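Local coordinates for putative uncharacterized protein PH0242 (Pyrococcus horikoshii, PDB 3VU1) that is an archaeal AglB-type oligosaccharyltransferase, represented here by its C-terminal globular domain with a bound calcium ion, at residues V297-L300 against I305-R308; Y256-F261 against R267-L272. All coordinates share one frame; numbering follows the deposited sequence.

Contact 1: V297-L300 against I305-R308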
# COMPACT_ATOMS: atom_id res chain seq x y z
N VAL A 297 -12.76 -19.30 -7.74
CA VAL A 297 -12.01 -20.03 -6.72
C VAL A 297 -11.11 -21.03 -7.47
O VAL A 297 -11.57 -21.77 -8.36
CB VAL A 297 -12.96 -20.72 -5.71
CG1 VAL A 297 -12.17 -21.52 -4.69
CG2 VAL A 297 -13.80 -19.68 -4.97
N TYR A 298 -9.82 -20.98 -7.16
CA TYR A 298 -8.88 -21.96 -7.69
C TYR A 298 -8.56 -22.94 -6.57
O TYR A 298 -8.03 -22.53 -5.52
CB TYR A 298 -7.57 -21.29 -8.15
CG TYR A 298 -7.63 -20.37 -9.36
CD1 TYR A 298 -8.85 -20.08 -9.99
CD2 TYR A 298 -6.47 -19.75 -9.85
CE1 TYR A 298 -8.90 -19.23 -11.09
CE2 TYR A 298 -6.52 -18.89 -10.94
CZ TYR A 298 -7.74 -18.64 -11.57
OH TYR A 298 -7.83 -17.79 -12.67
N ALA A 299 -8.88 -24.21 -6.77
CA ALA A 299 -8.45 -25.26 -5.84
C ALA A 299 -7.00 -25.60 -6.12
O ALA A 299 -6.60 -25.77 -7.27
CB ALA A 299 -9.31 -26.51 -5.99
N LEU A 300 -6.21 -25.71 -5.06
CA LEU A 300 -4.79 -25.96 -5.21
C LEU A 300 -4.27 -27.06 -4.33
O LEU A 300 -4.57 -27.10 -3.14
CB LEU A 300 -3.99 -24.68 -4.89
CG LEU A 300 -3.81 -23.61 -5.96
CD1 LEU A 300 -4.90 -22.57 -5.78
CD2 LEU A 300 -2.45 -22.96 -5.82
N ILE A 305 -2.74 -26.03 -9.66
CA ILE A 305 -4.16 -25.64 -9.72
C ILE A 305 -4.99 -26.77 -10.34
O ILE A 305 -4.83 -27.09 -11.50
CB ILE A 305 -4.38 -24.32 -10.50
CG1 ILE A 305 -3.49 -23.20 -9.93
CG2 ILE A 305 -5.85 -23.92 -10.49
CD1 ILE A 305 -3.35 -21.95 -10.80
N ILE A 306 -5.88 -27.35 -9.55
CA ILE A 306 -6.65 -28.53 -9.97
C ILE A 306 -8.09 -28.25 -10.44
O ILE A 306 -8.71 -29.10 -11.08
CB ILE A 306 -6.62 -29.62 -8.89
CG1 ILE A 306 -7.55 -29.27 -7.72
CG2 ILE A 306 -5.18 -29.84 -8.42
CD1 ILE A 306 -7.41 -30.19 -6.53
N LYS A 307 -8.63 -27.07 -10.15
CA LYS A 307 -9.92 -26.71 -10.72
C LYS A 307 -10.11 -25.20 -10.68
O LYS A 307 -9.69 -24.55 -9.72
CB LYS A 307 -11.06 -27.42 -9.97
CG LYS A 307 -12.20 -27.87 -10.88
CD LYS A 307 -13.48 -28.17 -10.10
CE LYS A 307 -14.58 -28.58 -11.07
NZ LYS A 307 -15.93 -28.10 -10.65
N ARG A 308 -10.72 -24.64 -11.72
CA ARG A 308 -11.10 -23.23 -11.72
C ARG A 308 -12.61 -23.16 -11.77
O ARG A 308 -13.23 -23.73 -12.67
CB ARG A 308 -10.52 -22.47 -12.92
CG ARG A 308 -9.01 -22.36 -12.93
CD ARG A 308 -8.47 -22.15 -14.35
NE ARG A 308 -7.01 -21.98 -14.33
CZ ARG A 308 -6.13 -22.98 -14.43
NH1 ARG A 308 -6.53 -24.24 -14.56
NH2 ARG A 308 -4.82 -22.71 -14.40
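A two-stranded antiparallel beta hairpin, strand 293-301 followed by strand 304-314, brings Tyr298 against Arg308 and Ala299 against Ile306 near its turn. The segment axes run 4.7 Å apart and nearly antiparallel. Two backbone bonds centred on Ala299 tie the strands: its N donates a hydrogen bond to Lys307 O at 3.1 Å, and its O accepts one from Ile306 N at 2.9 Å. Both acceptors also meet a CA-H of the opposite strand, from Tyr298 and Ile305 respectively.

On one face of the sheet the Arg308 side chain crosses the Tyr298 ring obliquely, with its CG over the ring face, 4.0 Å from the ring centroid, in a CH-pi contact. From there the extended chain rises from the ring, leaving CZ of Arg308 still above it, 5.5 Å from the Tyr298 ring centroid, at most a weak cation-pi attraction, with the two planes 58° apart. Ile305 comes in next to both groups. Its CG2, anti to the backbone N, touches Tyr298 CB and lies over one face of the guanidinium, while its CG1 runs beside the Leu300 side chain, which points the same way.

Strand 336-356 flanks strand 293-301 on its other edge, bonding through Arg338 to Tyr298 and through Lys336 to Leu300. The Tyr298 hydroxyl is held by Glu480. On the other face of the sheet, Ala299 CB meets Ile306 CG1 at 3.7 Å.

Contact 2: Y256-F261 against R267-L272; sequences YKIEDF and REVGKL
Arg267 O accepts the shortest of the three backbone bonds between 256-261 and 267-272, from Asp260 N at 2.7 Å, and also meets the CA-H of Glu259. The reciprocal bond, Arg267 N to Asp260 O at 2.9 Å, completes an antiparallel hydrogen-bonded pair. One step on, Glu259 and Glu268 form the non-hydrogen-bonded pair, and a longer bond joins Val269 N to Ile258 O (3.2 Å).

Next to it a water bridges the two segments. It accepts from Ile258 N at 2.8 Å and can donate to Glu268 OE1 at 3.0 Å, so the carboxylate reaches the backbone of the facing strand indirectly. The other oxygen, Glu268 OE2, makes a long salt bridge with Lys257 NZ (3.5 Å). These two side chains cross at about a right angle: Lys257 leaves with CG anti to its backbone N (chi1 -171°) and bends only at the last torsion, which turns NZ toward the carboxylate.

On the face carrying Asp260, Val269 lies across the partner strand. Its CG2 rests on Ile258 CG2 at 3.7 Å, and CG1 turns to the CB of Asp260. Leu272 CD2 approaches the same aspartate at OD2, whose hydrogen-bond partner is His277.

Strand 253-262 lies between the short edge strand 265-268 and strand 275-285. From the latter, Arg280 and Tyr282 hold the Glu259 carboxylate, while Val486 of strand 464-487 packs on Ile258 and Leu272, and helix 228-235 borders Tyr256.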
# COMPACT_ATOMS: atom_id res chain seq x y z
N TYR A 256 -11.23 -9.37 3.23
CA TYR A 256 -10.75 -9.25 4.59
C TYR A 256 -11.49 -10.09 5.63
O TYR A 256 -11.08 -10.10 6.79
CB TYR A 256 -10.69 -7.79 5.04
CG TYR A 256 -11.99 -7.03 5.12
CD1 TYR A 256 -12.60 -6.80 6.36
CD2 TYR A 256 -12.60 -6.50 3.98
CE1 TYR A 256 -13.78 -6.08 6.45
CE2 TYR A 256 -13.78 -5.78 4.07
CZ TYR A 256 -14.35 -5.56 5.30
OH TYR A 256 -15.51 -4.85 5.40
N LYS A 257 -12.56 -10.77 5.23
CA LYS A 257 -13.43 -11.50 6.16
C LYS A 257 -14.33 -12.35 5.29
O LYS A 257 -14.86 -11.86 4.28
CB LYS A 257 -14.26 -10.51 6.97
CG LYS A 257 -15.08 -11.06 8.13
CD LYS A 257 -16.00 -9.93 8.61
CE LYS A 257 -16.65 -10.19 9.95
NZ LYS A 257 -15.93 -9.55 11.08
N ILE A 258 -14.43 -13.63 5.62
CA ILE A 258 -15.37 -14.53 4.96
C ILE A 258 -16.36 -15.06 6.02
O ILE A 258 -15.95 -15.41 7.16
CB ILE A 258 -14.66 -15.75 4.38
CG1 ILE A 258 -13.57 -15.32 3.40
CG2 ILE A 258 -15.67 -16.71 3.74
CD1 ILE A 258 -12.96 -16.49 2.63
N GLU A 259 -17.65 -15.12 5.68
CA GLU A 259 -18.63 -15.80 6.55
C GLU A 259 -19.26 -17.00 5.86
O GLU A 259 -19.61 -16.95 4.70
CB GLU A 259 -19.70 -14.85 7.06
CG GLU A 259 -19.28 -13.98 8.22
CD GLU A 259 -20.22 -12.80 8.45
OE1 GLU A 259 -20.33 -12.36 9.61
OE2 GLU A 259 -20.87 -12.31 7.50
N ASP A 260 -19.36 -18.12 6.58
CA ASP A 260 -20.01 -19.33 6.05
C ASP A 260 -21.43 -19.33 6.63
O ASP A 260 -21.61 -19.04 7.84
CB ASP A 260 -19.24 -20.57 6.52
CG ASP A 260 -19.47 -21.79 5.66
OD1 ASP A 260 -20.16 -21.68 4.62
OD2 ASP A 260 -18.93 -22.88 6.02
N PHE A 261 -22.43 -19.61 5.80
CA PHE A 261 -23.78 -19.74 6.32
C PHE A 261 -24.02 -21.16 6.86
O PHE A 261 -24.22 -22.08 6.09
CB PHE A 261 -24.82 -19.33 5.26
CG PHE A 261 -26.18 -19.08 5.85
CD1 PHE A 261 -27.28 -19.88 5.49
CD2 PHE A 261 -26.37 -18.06 6.81
CE1 PHE A 261 -28.54 -19.63 6.04
CE2 PHE A 261 -27.63 -17.83 7.37
CZ PHE A 261 -28.71 -18.61 6.98
N ARG A 267 -21.34 -17.40 10.17
CA ARG A 267 -20.22 -17.59 11.07
C ARG A 267 -18.93 -17.20 10.35
O ARG A 267 -18.69 -17.56 9.18
CB ARG A 267 -20.16 -19.07 11.54
CG ARG A 267 -20.73 -19.40 12.92
CD ARG A 267 -22.22 -19.17 13.00
NE ARG A 267 -22.92 -20.00 13.98
CZ ARG A 267 -23.28 -19.61 15.21
NH1 ARG A 267 -23.01 -18.39 15.64
NH2 ARG A 267 -23.93 -20.44 15.99
N GLU A 268 -18.10 -16.45 11.04
CA GLU A 268 -16.80 -16.12 10.52
C GLU A 268 -15.99 -17.42 10.47
O GLU A 268 -16.03 -18.18 11.40
CB GLU A 268 -16.14 -15.07 11.40
CG GLU A 268 -14.64 -14.95 11.22
CD GLU A 268 -14.14 -13.52 11.33
OE1 GLU A 268 -13.11 -13.20 10.66
OE2 GLU A 268 -14.81 -12.73 12.05
N VAL A 269 -15.28 -17.65 9.39
CA VAL A 269 -14.54 -18.88 9.20
C VAL A 269 -13.05 -18.65 8.99
O VAL A 269 -12.66 -17.60 8.49
CB VAL A 269 -15.09 -19.72 8.02
CG1 VAL A 269 -16.49 -20.21 8.37
CG2 VAL A 269 -15.10 -18.94 6.70
N GLY A 270 -12.26 -19.63 9.41
CA GLY A 270 -10.84 -19.72 9.09
C GLY A 270 -10.82 -20.69 7.92
O GLY A 270 -11.17 -20.30 6.83
N LYS A 271 -10.49 -21.96 8.17
CA LYS A 271 -10.53 -23.02 7.16
C LYS A 271 -11.93 -23.27 6.57
O LYS A 271 -12.93 -22.91 7.16
CB LYS A 271 -9.95 -24.32 7.73
CG LYS A 271 -8.50 -24.19 8.18
CD LYS A 271 -7.88 -25.54 8.55
CE LYS A 271 -6.41 -25.43 8.94
NZ LYS A 271 -6.24 -24.93 10.34
N LEU A 272 -11.96 -23.87 5.37
CA LEU A 272 -13.19 -24.27 4.70
C LEU A 272 -13.13 -25.76 4.31
O LEU A 272 -12.12 -26.23 3.78
CB LEU A 272 -13.43 -23.42 3.45
CG LEU A 272 -14.00 -22.01 3.59
CD1 LEU A 272 -13.91 -21.28 2.25
CD2 LEU A 272 -15.44 -22.01 4.09
O HOH W 1 -12.86 -14.27 7.87

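How the contacts relate
The hairpin of contact 2 comes first in the chain and that of contact 1 follows, both within the Peripheral 1 domain of the oligosaccharyltransferase family. Their centres are about 19 Å apart and their nearest atoms about 7 Å, without touching. They belong to different antiparallel sheets: 256-261 with 267-272 at the edge of the four-stranded one, 297-300 with 305-308 in the larger nine-stranded one. Strand 464-487 of that larger sheet links them, since Glu480 holds the tyrosine of contact 1 and Val486 packs on contact 2. This strand, far later in the chain, therefore touches both hairpins, joining the two sheets.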